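Local atomic coordinates of putative uncharacterized protein Ta1305 (Thermoplasma acidophilum, PDB entry 4RKS), a protein that phosphorylates mevalonate with ATP to give mevalonate 3-phosphate, a step of an alternative mevalonate pathway found only in extreme acidophiles of the Thermoplasmatales. Residues A[279-282]-A[283-286]. Residues are numbered along the deposited sequence; the frame is centred on the assembly and turned at random.
Sequences YLKL and IRKD
Ile-283 lies against the phenol ring of Tyr-279, one helical turn earlier. Both branches of the isoleucine take part. Ile-283 CD1 approaches the ring obliquely and comes to CE2 of Tyr-279 at 3.4 Å. Ile-283 CG2 sits 3.5 Å from CZ of Tyr-279 and also touches its OH. Tyr-279 CG is anti to the backbone N (chi1 169°), which sends the ring toward the next turn. Ile-283 CG1 stands between its own N and carbonyl carbon (chi1 52°). That places Ile-283 CD1 where it also meets CD2 of Leu-280, at 4.1 Å. Were Tyr-279 an alanine, the loss of the ring would probably leave both branches of Ile-283 less restrained on that side.

This is the C-terminal end of helix 271-283 in the C-terminal domain of this GHMP-family kinase, on the surface and away from the mevalonate pocket. The helical bond from Ile-283 N to Tyr-279 O is well formed. The next one, from Arg-284 N to Leu-280 O, is weak and bent. Lys-285 N then bonds weakly to Leu-282 O, three residues back.

Arg-284 folds back over the last turn. Leu-280 O lies 3.8 Å above the plane of the Arg-284 guanidinium, over its centre, and Arg-284 NH2 touches Leu-280 CB. Arg-284 NH2 also hydrogen-bonds to Asn-289 OD1, and Asn-289 ND2 donates to Leu-280 O. On another side of the turn Lys-285 curls over Leu-282, with Lys-285 NZ 3.7 Å from CD1 of that leucine. Asp-286 forms a salt bridge with Arg-310.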
ATOM      1  N   TYR A 279       8.510 -23.675  -7.058  1.00 29.23           N
ATOM      2  CA  TYR A 279       7.740 -24.098  -8.224  1.00 34.59           C
ATOM      3  C   TYR A 279       7.697 -22.974  -9.257  1.00 41.10           C
ATOM      4  O   TYR A 279       7.792 -23.231 -10.461  1.00 41.20           O
ATOM      5  CB  TYR A 279       6.323 -24.511  -7.820  1.00 32.68           C
ATOM      6  CG  TYR A 279       5.360 -24.707  -8.982  1.00 43.12           C
ATOM      7  CD1 TYR A 279       5.443 -25.829  -9.810  1.00 45.84           C
ATOM      8  CD2 TYR A 279       4.352 -23.782  -9.237  1.00 43.80           C
ATOM      9  CE1 TYR A 279       4.551 -26.010 -10.870  1.00 46.94           C
ATOM     10  CE2 TYR A 279       3.460 -23.952 -10.287  1.00 46.43           C
ATOM     11  CZ  TYR A 279       3.562 -25.066 -11.101  1.00 49.73           C
ATOM     12  OH  TYR A 279       2.672 -25.222 -12.145  1.00 46.57           O
ATOM     13  N   LEU A 280       7.559 -21.734  -8.775  1.00 33.41           N
ATOM     14  CA  LEU A 280       7.535 -20.558  -9.647  1.00 32.42           C
ATOM     15  C   LEU A 280       8.804 -20.493 -10.496  1.00 27.35           C
ATOM     16  O   LEU A 280       8.754 -20.160 -11.678  1.00 33.62           O
ATOM     17  CB  LEU A 280       7.367 -19.261  -8.817  1.00 27.88           C
ATOM     18  CG  LEU A 280       6.004 -19.085  -8.133  1.00 27.92           C
ATOM     19  CD1 LEU A 280       5.915 -17.769  -7.340  1.00 28.67           C
ATOM     20  CD2 LEU A 280       4.889 -19.175  -9.147  1.00 30.93           C
ATOM     21  N   LYS A 281       9.935 -20.824  -9.883  1.00 28.02           N
ATOM     22  CA  LYS A 281      11.210 -20.899 -10.588  1.00 37.41           C
ATOM     23  C   LYS A 281      11.180 -21.930 -11.725  1.00 40.36           C
ATOM     24  O   LYS A 281      11.838 -21.765 -12.749  1.00 44.18           O
ATOM     25  CB  LYS A 281      12.324 -21.240  -9.598  1.00 38.59           C
ATOM     26  CG  LYS A 281      13.731 -20.991 -10.091  1.00 42.31           C
ATOM     27  CD  LYS A 281      14.728 -21.201  -8.950  1.00 49.71           C
ATOM     28  CE  LYS A 281      16.082 -20.569  -9.242  1.00 56.17           C
ATOM     29  NZ  LYS A 281      16.833 -21.297 -10.300  1.00 58.26           N
ATOM     30  N   LEU A 282      10.409 -22.994 -11.532  1.00 42.47           N
ATOM     31  CA  LEU A 282      10.296 -24.058 -12.525  1.00 40.90           C
ATOM     32  C   LEU A 282       9.495 -23.612 -13.746  1.00 35.07           C
ATOM     33  O   LEU A 282       9.962 -23.724 -14.875  1.00 42.10           O
ATOM     34  CB  LEU A 282       9.650 -25.296 -11.903  1.00 38.11           C
ATOM     35  CG  LEU A 282       9.309 -26.447 -12.857  1.00 42.59           C
ATOM     36  CD1 LEU A 282      10.569 -27.030 -13.483  1.00 41.47           C
ATOM     37  CD2 LEU A 282       8.502 -27.528 -12.141  1.00 46.19           C
ATOM     38  N   ILE A 283       8.293 -23.092 -13.521  1.00 32.39           N
ATOM     39  CA  ILE A 283       7.444 -22.694 -14.638  1.00 37.12           C
ATOM     40  C   ILE A 283       7.909 -21.411 -15.310  1.00 36.58           C
ATOM     41  O   ILE A 283       7.432 -21.084 -16.400  1.00 39.49           O
ATOM     42  CB  ILE A 283       5.982 -22.528 -14.206  1.00 35.56           C
ATOM     43  CG1 ILE A 283       5.869 -21.618 -12.987  1.00 36.78           C
ATOM     44  CG2 ILE A 283       5.393 -23.875 -13.873  1.00 43.48           C
ATOM     45  CD1 ILE A 283       4.440 -21.483 -12.470  1.00 36.37           C
ATOM     46  N   ARG A 284       8.846 -20.701 -14.679  1.00 35.56           N
ATOM     47  CA  ARG A 284       9.384 -19.468 -15.263  1.00 41.23           C
ATOM     48  C   ARG A 284      10.081 -19.777 -16.583  1.00 39.61           C
ATOM     49  O   ARG A 284      10.141 -18.938 -17.482  1.00 40.82           O
ATOM     50  CB  ARG A 284      10.348 -18.764 -14.295  1.00 37.41           C
ATOM     51  CG  ARG A 284      10.816 -17.381 -14.764  1.00 40.36           C
ATOM     52  CD  ARG A 284      11.342 -16.530 -13.613  1.00 43.19           C
ATOM     53  NE  ARG A 284      10.370 -16.422 -12.527  1.00 42.82           N
ATOM     54  CZ  ARG A 284      10.613 -16.756 -11.263  1.00 41.42           C
ATOM     55  NH1 ARG A 284      11.814 -17.209 -10.906  1.00 42.65           N
ATOM     56  NH2 ARG A 284       9.656 -16.630 -10.349  1.00 40.02           N
ATOM     57  N   LYS A 285      10.595 -20.994 -16.700  1.00 41.07           N
ATOM     58  CA  LYS A 285      11.260 -21.425 -17.925  1.00 39.13           C
ATOM     59  C   LYS A 285      10.242 -21.661 -19.042  1.00 37.79           C
ATOM     60  O   LYS A 285      10.585 -21.639 -20.221  1.00 39.89           O
ATOM     61  CB  LYS A 285      12.079 -22.685 -17.661  1.00 39.65           C
ATOM     62  CG  LYS A 285      13.194 -22.486 -16.641  1.00 44.79           C
ATOM     63  CD  LYS A 285      13.894 -23.802 -16.332  1.00 60.42           C
ATOM     64  CE  LYS A 285      12.893 -24.869 -15.895  1.00 70.41           C
ATOM     65  NZ  LYS A 285      13.549 -26.155 -15.516  1.00 75.64           N
ATOM     66  N   ASP A 286       8.986 -21.858 -18.647  1.00 36.17           N
ATOM     67  CA  ASP A 286       7.889 -22.124 -19.575  1.00 37.76           C
ATOM     68  C   ASP A 286       7.189 -20.821 -20.009  1.00 38.25           C
ATOM     69  O   ASP A 286       7.040 -20.549 -21.206  1.00 34.79           O
ATOM     70  CB  ASP A 286       6.898 -23.104 -18.922  1.00 40.07           C
ATOM     71  CG  ASP A 286       5.718 -23.457 -19.820  1.00 40.35           C
ATOM     72  OD1 ASP A 286       5.779 -23.205 -21.035  1.00 39.46           O
ATOM     73  OD2 ASP A 286       4.723 -23.997 -19.298  1.00 48.50           O
TER